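Local coordinates for ActII protein (Streptomyces coelicolor, PDB 2OPT) that probably represses transcription as a TetR-like regulator, binding DNA through a helix-turn-helix, and also binds the antibiotic actinorhodin and a biosynthetic precursor of it, at residues G17-A21 and E22-A26; V186-A189 and G190-T193; L203-E206 and I207-G211. One frame throughout, in Å; residues are numbered along the deposited sequence. Where two conformers were deposited one is given.

The three contacts follow one another along the chain. Each is a local contact within one continuous run of residues. Contact 1 closes helix 8-22, just ahead of the predicted helix-turn-helix. Contact 2 joins helices 183-187 and 189-194. Contact 3 lies within the next helix, 197-219. The centres of contacts 1 and 3 are about 33 Å apart, on opposite sides of the chain's centre, and those of contacts 1 and 2 are about 36 Å apart. Contacts 2 and 3 are nearer, about 21 Å between centres, and both touch the second subunit. Contact 1 lies in the N-terminal part, which is predicted to bind DNA, and the other two in the C-terminal part where the dimer forms.

Contact 1: residues G17-A21 and E22-A26; sequences GILDA and EGLDA
With chi1 at -69°, Ile18 sets CG2 opposite the backbone N, and this aims the methyl at Ala26, with Ile18 CG2 3.9 Å from Ala26 O. Leu24 likewise has CG opposite the backbone N (chi1 -173°), and Leu24 CD1 lies 4.1 Å from Leu19 CD2. The first torsion of Leu19 is off the staggered values, at -119°, and its CD2 does most of the touching. Leu19 CD2 reaches Leu24 CB at 3.9 Å. The same Leu19 CD2 is pressed more closely onto the backbone, 3.4 Å from Leu24 CA, a tight carbon contact. Helix 8-22 ends here. Glu22 N bonds to Ile18 O at 2.7 Å; the nitrogen lies almost on the line of the carbonyl, but its N-H is bent away from the oxygen. Gly23 N bonds to Leu19 O at 2.9 Å from above the carbonyl plane. Gly23 then leaves the helix with positive phi. A CB there would jam against the carbonyl O of Glu22. This is a glycine-terminated helix end, and it leads into the loop before helix 29-36, where the predicted helix-turn-helix of the TetR family begins. Leu24 N gives a hydrogen bond to Asp95. Both leucines also pack on Ile99 of helix 96-100, while Ile18 lies against Leu32 of helix 29-36. The Glu22 side chain runs out extended beyond CG, and its carboxylate forms a salt bridge with Arg31.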
ATOM      1  N   GLY A  17     -16.851  17.782  -5.848  1.00 27.66           N
ATOM      2  CA  GLY A  17     -18.271  17.389  -5.916  1.00 27.56           C
ATOM      3  C   GLY A  17     -18.444  16.395  -7.074  1.00 28.85           C
ATOM      4  O   GLY A  17     -19.155  15.383  -6.968  1.00 30.01           O
ATOM      5  N   ILE A  18     -17.768  16.660  -8.182  1.00 29.77           N
ATOM      6  CA  ILE A  18     -17.860  15.777  -9.354  1.00 30.47           C
ATOM      7  C   ILE A  18     -17.294  14.412  -8.978  1.00 30.52           C
ATOM      8  O   ILE A  18     -17.935  13.395  -9.187  1.00 30.47           O
ATOM      9  CB  ILE A  18     -17.128  16.384 -10.608  1.00 30.28           C
ATOM     10  CG1 ILE A  18     -17.919  17.615 -11.103  1.00 31.71           C
ATOM     11  CG2 ILE A  18     -16.980  15.336 -11.740  1.00 28.33           C
ATOM     12  CD1 ILE A  18     -17.036  18.638 -11.888  1.00 29.29           C
ATOM     13  N   LEU A  19     -16.073  14.417  -8.467  1.00 29.28           N
ATOM     14  CA  LEU A  19     -15.383  13.230  -7.932  1.00 29.97           C
ATOM     15  C   LEU A  19     -16.275  12.428  -6.981  1.00 30.40           C
ATOM     16  O   LEU A  19     -16.405  11.221  -7.094  1.00 31.65           O
ATOM     17  CB  LEU A  19     -14.166  13.684  -7.154  1.00 30.73           C
ATOM     18  CG  LEU A  19     -12.721  13.315  -7.472  1.00 37.19           C
ATOM     19  CD1 LEU A  19     -11.885  13.294  -6.177  1.00 38.57           C
ATOM     20  CD2 LEU A  19     -12.640  11.953  -8.117  1.00 37.40           C
ATOM     21  N   ASP A  20     -16.859  13.096  -6.002  1.00 30.86           N
ATOM     22  CA  ASP A  20     -17.666  12.405  -4.983  1.00 32.53           C
ATOM     23  C   ASP A  20     -18.849  11.673  -5.631  1.00 33.14           C
ATOM     24  O   ASP A  20     -19.222  10.567  -5.207  1.00 33.58           O
ATOM     25  CB  ASP A  20     -18.148  13.410  -3.922  1.00 32.53           C
ATOM     26  CG  ASP A  20     -17.029  13.787  -2.894  1.00 34.85           C
ATOM     27  OD1 ASP A  20     -15.991  13.125  -2.870  1.00 33.46           O
ATOM     28  OD2 ASP A  20     -17.197  14.738  -2.107  1.00 36.85           O
ATOM     29  N   ALA A  21     -19.437  12.295  -6.651  1.00 31.78           N
ATOM     30  CA  ALA A  21     -20.689  11.773  -7.219  1.00 33.66           C
ATOM     31  C   ALA A  21     -20.420  10.851  -8.388  1.00 33.97           C
ATOM     32  O   ALA A  21     -21.252   9.998  -8.688  1.00 35.22           O
ATOM     33  CB  ALA A  21     -21.627  12.932  -7.659  1.00 33.00           C
ATOM     34  N   GLU A  22     -19.287  11.037  -9.069  1.00 31.23           N
ATOM     35  CA  GLU A  22     -19.110  10.384 -10.350  1.00 33.24           C
ATOM     36  C   GLU A  22     -17.735   9.713 -10.551  1.00 32.19           C
ATOM     37  O   GLU A  22     -17.519   8.965 -11.519  1.00 33.61           O
ATOM     38  CB  GLU A  22     -19.423  11.371 -11.484  1.00 33.16           C
ATOM     39  CG  GLU A  22     -20.879  11.843 -11.515  1.00 39.69           C
ATOM     40  CD  GLU A  22     -21.095  12.872 -12.592  1.00 45.43           C
ATOM     41  OE1 GLU A  22     -20.489  12.726 -13.665  1.00 49.62           O
ATOM     42  OE2 GLU A  22     -21.840  13.838 -12.361  1.00 49.55           O
ATOM     43  N   GLY A  23     -16.829   9.934  -9.627  1.00 30.43           N
ATOM     44  CA  GLY A  23     -15.582   9.205  -9.672  1.00 31.10           C
ATOM     45  C   GLY A  23     -14.552   9.953 -10.481  1.00 31.91           C
ATOM     46  O   GLY A  23     -14.867  10.905 -11.186  1.00 31.65           O
ATOM     47  N   LEU A  24     -13.320   9.524 -10.342  1.00 33.73           N
ATOM     48  CA  LEU A  24     -12.185  10.176 -10.924  1.00 37.09           C
ATOM     49  C   LEU A  24     -12.204  10.270 -12.455  1.00 39.29           C
ATOM     50  O   LEU A  24     -11.612  11.196 -13.030  1.00 39.46           O
ATOM     51  CB  LEU A  24     -10.912   9.430 -10.465  1.00 38.82           C
ATOM     52  CG  LEU A  24      -9.525   9.985 -10.798  1.00 41.18           C
ATOM     53  CD1 LEU A  24      -9.282  11.413 -10.327  1.00 39.41           C
ATOM     54  CD2 LEU A  24      -8.492   9.085 -10.224  1.00 42.43           C
ATOM     55  N   ASP A  25     -12.816   9.314 -13.144  1.00 41.08           N
ATOM     56  CA  ASP A  25     -12.679   9.361 -14.607  1.00 44.32           C
ATOM     57  C   ASP A  25     -13.589  10.440 -15.208  1.00 43.78           C
ATOM     58  O   ASP A  25     -13.246  11.057 -16.211  1.00 46.14           O
ATOM     59  CB  ASP A  25     -12.872   7.987 -15.255  1.00 47.57           C
ATOM     60  CG  ASP A  25     -11.742   7.004 -14.926  1.00 51.03           C
ATOM     61  OD1 ASP A  25     -10.614   7.397 -14.580  1.00 56.05           O
ATOM     62  OD2 ASP A  25     -11.990   5.793 -15.010  1.00 57.73           O
ATOM     63  N   ALA A  26     -14.705  10.702 -14.531  1.00 41.49           N
ATOM     64  CA  ALA A  26     -15.663  11.751 -14.873  1.00 40.40           C
ATOM     65  C   ALA A  26     -15.100  13.144 -14.691  1.00 38.97           C
ATOM     66  O   ALA A  26     -15.657  14.111 -15.223  1.00 38.44           O
ATOM     67  CB  ALA A  26     -16.904  11.599 -14.026  1.00 39.28           C
TER

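Contact 2: residues V186-A189 and G190-T193; sequences VHLA and GPIT
The pyrrolidine ring of Pro191 meets the Leu188-Ala189 peptide by its CD corner, with Pro191 CD 3.1 Å from Leu188 O. Pro191 CG lies 4.4 Å from Leu188 CD2, a loose apolar contact. The same carbonyl oxygen is crowded by Ile192. Ile192 N gives Leu188 O a bond of 2.8 Å. It is nearly straight, with an N-H...O angle of 164°. Ile192 CG1 lies 3.0 Å from Leu188 O as well. Ile192 holds CG1 anti to its carbonyl carbon (chi1 -62°). This lays the chain back towards Leu188, and Ile192 CD1 ends 3.6 Å from Leu188 CB. Pro191 N has no hydrogen to offer. In the first turn of a helix this costs little, as no earlier carbonyl of the helix needs it. Gly190 stands directly before the proline, and a CB on it would run into Pro191 CD. On the next peptide, Thr193 CB comes within 3.0 Å of Ala189 O, and the bond from Thr193 N to Ala189 O is weak. Thr193 also packs on helix 164-175. Pro191 and Ile192 pack on Ala132 of the second subunit. Leu188 has left the helical angles of helix 183-187 and occupies the N-cap position of the next helix. The whole is a break between two short helices, with a proline in the first turn of the second, set at the dimer interface.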
ATOM      1  N   VAL A 186      -7.106 -24.576   5.083  1.00 37.26           N
ATOM      2  CA  VAL A 186      -8.464 -25.045   5.425  1.00 41.32           C
ATOM      3  C   VAL A 186      -8.943 -24.421   6.756  1.00 42.95           C
ATOM      4  O   VAL A 186     -10.077 -23.900   6.853  1.00 46.48           O
ATOM      5  CB  VAL A 186      -8.537 -26.638   5.454  1.00 42.15           C
ATOM      6  CG1 VAL A 186      -9.862 -27.153   5.999  1.00 44.51           C
ATOM      7  CG2 VAL A 186      -8.224 -27.227   4.048  1.00 40.16           C
ATOM      8  N   HIS A 187      -8.088 -24.482   7.774  1.00 43.15           N
ATOM      9  CA  HIS A 187      -8.434 -24.014   9.137  1.00 45.65           C
ATOM     10  C   HIS A 187      -8.600 -22.486   9.167  1.00 45.78           C
ATOM     11  O   HIS A 187      -9.486 -21.975   9.853  1.00 46.99           O
ATOM     12  CB  HIS A 187      -7.392 -24.503  10.163  1.00 46.38           C
ATOM     13  CG  HIS A 187      -7.537 -23.906  11.536  1.00 49.61           C
ATOM     14  ND1 HIS A 187      -8.210 -24.539  12.564  1.00 56.04           N
ATOM     15  CD2 HIS A 187      -7.072 -22.744  12.054  1.00 50.75           C
ATOM     16  CE1 HIS A 187      -8.169 -23.782  13.648  1.00 58.24           C
ATOM     17  NE2 HIS A 187      -7.469 -22.693  13.369  1.00 56.02           N
ATOM     18  N   LEU A 188      -7.763 -21.775   8.390  1.00 43.39           N
ATOM     19  CA  LEU A 188      -7.856 -20.306   8.276  1.00 43.58           C
ATOM     20  C   LEU A 188      -8.664 -19.719   7.090  1.00 44.82           C
ATOM     21  O   LEU A 188      -8.606 -18.494   6.851  1.00 44.31           O
ATOM     22  CB  LEU A 188      -6.458 -19.678   8.291  1.00 41.67           C
ATOM     23  CG  LEU A 188      -5.544 -20.005   9.478  1.00 41.19           C
ATOM     24  CD1 LEU A 188      -4.126 -19.476   9.277  1.00 36.80           C
ATOM     25  CD2 LEU A 188      -6.146 -19.425  10.703  1.00 38.88           C
ATOM     26  N   ALA A 189      -9.396 -20.575   6.364  1.00 45.90           N
ATOM     27  CA  ALA A 189     -10.241 -20.162   5.209  1.00 48.86           C
ATOM     28  C   ALA A 189     -11.101 -18.951   5.509  1.00 52.46           C
ATOM     29  O   ALA A 189     -11.177 -18.038   4.691  1.00 54.10           O
ATOM     30  CB  ALA A 189     -11.130 -21.328   4.713  1.00 49.46           C
ATOM     31  N   GLY A 190     -11.744 -18.951   6.681  1.00 55.56           N
ATOM     32  CA  GLY A 190     -12.572 -17.826   7.147  1.00 59.03           C
ATOM     33  C   GLY A 190     -11.759 -16.534   7.268  1.00 58.02           C
ATOM     34  O   GLY A 190     -11.995 -15.587   6.518  1.00 58.48           O
ATOM     35  N   PRO A 191     -10.776 -16.487   8.200  1.00 55.63           N
ATOM     36  CA  PRO A 191      -9.993 -15.266   8.382  1.00 54.21           C
ATOM     37  C   PRO A 191      -9.315 -14.799   7.091  1.00 52.40           C
ATOM     38  O   PRO A 191      -9.290 -13.601   6.823  1.00 53.20           O
ATOM     39  CB  PRO A 191      -8.934 -15.688   9.412  1.00 52.72           C
ATOM     40  CG  PRO A 191      -9.628 -16.767  10.206  1.00 55.35           C
ATOM     41  CD  PRO A 191     -10.386 -17.530   9.168  1.00 54.87           C
ATOM     42  N   ILE A 192      -8.769 -15.728   6.307  1.00 52.29           N
ATOM     43  CA  ILE A 192      -8.004 -15.346   5.133  1.00 52.92           C
ATOM     44  C   ILE A 192      -8.933 -14.711   4.124  1.00 58.01           C
ATOM     45  O   ILE A 192      -8.547 -13.838   3.367  1.00 61.25           O
ATOM     46  CB  ILE A 192      -7.267 -16.551   4.502  1.00 53.34           C
ATOM     47  CG1 ILE A 192      -6.259 -17.127   5.495  1.00 48.93           C
ATOM     48  CG2 ILE A 192      -6.597 -16.145   3.198  1.00 55.95           C
ATOM     49  CD1 ILE A 192      -5.583 -18.458   5.029  1.00 50.76           C
ATOM     50  N   THR A 193     -10.191 -15.112   4.181  1.00 61.53           N
ATOM     51  CA  THR A 193     -11.173 -14.710   3.200  1.00 68.19           C
ATOM     52  C   THR A 193     -12.157 -13.673   3.755  1.00 69.80           C
ATOM     53  O   THR A 193     -12.590 -12.758   3.039  1.00 74.18           O
ATOM     54  CB  THR A 193     -11.908 -15.950   2.711  1.00 72.43           C
ATOM     55  OG1 THR A 193     -11.249 -16.442   1.544  1.00 75.92           O
ATOM     56  CG2 THR A 193     -13.341 -15.645   2.407  1.00 80.17           C
TER

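Contact 3: residues L203-E206 and I207-G211; sequences LGLE and IIIAG
Ile207 folds its longer branch back over the carbonyl of Leu203, with Ile207 CG1 3.2 Å from Leu203 O. Ile208 does the same one residue on, Ile208 CG1 lying 3.2 Å from Gly204 O. Ile209 repeats it, with Ile209 CG1 3.4 Å from Leu205 O. All three share one conformation, CG1 anti to the carbonyl carbon and CG2 anti to the backbone N (chi1 -69°, -63° and -71°). Each isoleucine thus covers with CG1 the very oxygen that its own N bonds to. Ile207 N bonds to Leu203 O at 2.9 Å, and Ile209 N to Leu205 O at 3.0 Å. Leu205 differs. Its first torsion is displaced from the usual staggered values, and its side chain lies alongside that of Ile209, pointing the same way. There Leu205 CG meets Ile209 CD1 at 4.0 Å. Ala210 N bonds to Glu206 O, and Ala210 CB lies 3.4 Å from that oxygen.

The three isoleucines face different neighbours. Ile208 packs into helix 128-150, on Leu137, Leu138 and Phe141, while Ile209 and Leu205 lie on Lys80 of helix 75-92. Leu203, Ile207 and Ala210 meet Tyr133, Leu212 and Ala214 of the second subunit, in that order. With an alanine at Ile207, CG1, CG2 and CD1 are gone, which would probably open a gap against Leu212 of the second subunit and leave Leu203 O less covered. The backbone is regular alpha-helix throughout, and Gly204 adds no side chain to its surface. Helix 197-219 thus faces its own subunit on one side and the partner on another, consistent with the helical dimer interface of TetR-family C-terminal domains.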
ATOM      1  N   LEU A 203      -6.856  -4.365  13.694  1.00 32.00           N
ATOM      2  CA  LEU A 203      -5.713  -5.240  13.881  1.00 31.66           C
ATOM      3  C   LEU A 203      -4.437  -4.601  13.359  1.00 29.99           C
ATOM      4  O   LEU A 203      -3.429  -4.603  14.061  1.00 29.77           O
ATOM      5  CB  LEU A 203      -5.902  -6.587  13.142  1.00 32.30           C
ATOM      6  CG  LEU A 203      -6.598  -7.694  13.879  1.00 38.41           C
ATOM      7  CD1 LEU A 203      -6.870  -8.926  12.972  1.00 40.48           C
ATOM      8  CD2 LEU A 203      -5.722  -8.090  15.085  1.00 39.81           C
ATOM      9  N   GLY A 204      -4.441  -4.092  12.131  1.00 28.40           N
ATOM     10  CA  GLY A 204      -3.198  -3.496  11.573  1.00 27.17           C
ATOM     11  C   GLY A 204      -2.781  -2.262  12.368  1.00 28.15           C
ATOM     12  O   GLY A 204      -1.613  -2.003  12.563  1.00 29.08           O
ATOM     13  N   LEU A 205      -3.745  -1.432  12.784  1.00 26.81           N
ATOM     14  CA  LEU A 205      -3.440  -0.318  13.679  1.00 28.89           C
ATOM     15  C   LEU A 205      -2.741  -0.785  14.984  1.00 30.16           C
ATOM     16  O   LEU A 205      -1.732  -0.245  15.348  1.00 30.12           O
ATOM     17  CB  LEU A 205      -4.763   0.441  14.012  1.00 29.72           C
ATOM     18  CG  LEU A 205      -4.747   1.933  14.221  1.00 32.97           C
ATOM     19  CD1 LEU A 205      -3.958   2.606  13.139  1.00 43.33           C
ATOM     20  CD2 LEU A 205      -6.252   2.463  14.297  1.00 37.09           C
ATOM     21  N   GLU A 206      -3.321  -1.781  15.664  0.60 31.10           N
ATOM     22  CA  GLU A 206      -2.768  -2.340  16.900  0.60 31.30           C
ATOM     23  C   GLU A 206      -1.339  -2.793  16.665  0.60 31.61           C
ATOM     24  O   GLU A 206      -0.420  -2.439  17.421  0.60 32.29           O
ATOM     25  CB  GLU A 206      -3.627  -3.532  17.340  0.60 32.93           C
ATOM     26  CG  GLU A 206      -4.916  -3.101  18.034  0.60 33.05           C
ATOM     27  CD  GLU A 206      -5.835  -4.237  18.442  0.60 36.42           C
ATOM     28  OE1 GLU A 206      -5.482  -5.447  18.279  0.60 36.28           O
ATOM     29  OE2 GLU A 206      -6.935  -3.894  18.952  0.60 36.94           O
ATOM     30  N   ILE A 207      -1.158  -3.561  15.593  1.00 29.06           N
ATOM     31  CA  ILE A 207       0.125  -4.122  15.268  1.00 29.42           C
ATOM     32  C   ILE A 207       1.168  -3.018  15.117  1.00 28.34           C
ATOM     33  O   ILE A 207       2.221  -3.093  15.717  1.00 28.90           O
ATOM     34  CB  ILE A 207       0.062  -5.008  14.009  1.00 29.13           C
ATOM     35  CG1 ILE A 207      -0.747  -6.286  14.308  1.00 31.73           C
ATOM     36  CG2 ILE A 207       1.455  -5.348  13.531  1.00 30.64           C
ATOM     37  CD1 ILE A 207      -1.178  -7.066  13.095  1.00 30.86           C
ATOM     38  N   ILE A 208       0.877  -2.014  14.285  1.00 27.21           N
ATOM     39  CA  ILE A 208       1.883  -0.956  13.968  1.00 27.46           C
ATOM     40  C   ILE A 208       2.204  -0.114  15.205  1.00 28.08           C
ATOM     41  O   ILE A 208       3.360   0.176  15.462  1.00 28.38           O
ATOM     42  CB  ILE A 208       1.388  -0.043  12.827  1.00 26.67           C
ATOM     43  CG1 ILE A 208       1.210  -0.883  11.543  1.00 28.26           C
ATOM     44  CG2 ILE A 208       2.297   1.202  12.701  1.00 28.66           C
ATOM     45  CD1 ILE A 208       0.480  -0.192  10.331  1.00 25.84           C
ATOM     46  N   ILE A 209       1.176   0.237  15.980  1.00 27.81           N
ATOM     47  CA  ILE A 209       1.346   1.052  17.215  1.00 28.37           C
ATOM     48  C   ILE A 209       2.169   0.270  18.269  1.00 29.08           C
ATOM     49  O   ILE A 209       3.148   0.807  18.815  1.00 30.74           O
ATOM     50  CB  ILE A 209      -0.037   1.517  17.746  1.00 30.81           C
ATOM     51  CG1 ILE A 209      -0.636   2.584  16.811  1.00 29.60           C
ATOM     52  CG2 ILE A 209       0.086   2.184  19.129  1.00 32.61           C
ATOM     53  CD1 ILE A 209      -2.070   2.766  17.044  1.00 37.72           C
ATOM     54  N   ALA A 210       1.829  -0.998  18.531  1.00 28.67           N
ATOM     55  CA  ALA A 210       2.646  -1.812  19.422  1.00 28.98           C
ATOM     56  C   ALA A 210       4.114  -1.860  18.934  1.00 29.02           C
ATOM     57  O   ALA A 210       5.041  -1.801  19.723  1.00 30.31           O
ATOM     58  CB  ALA A 210       2.089  -3.278  19.532  1.00 27.85           C
ATOM     59  N   GLY A 211       4.322  -1.972  17.638  1.00 27.75           N
ATOM     60  CA  GLY A 211       5.700  -2.142  17.109  1.00 26.91           C
ATOM     61  C   GLY A 211       6.443  -0.839  17.225  1.00 28.41           C
ATOM     62  O   GLY A 211       7.628  -0.832  17.451  1.00 29.48           O
TER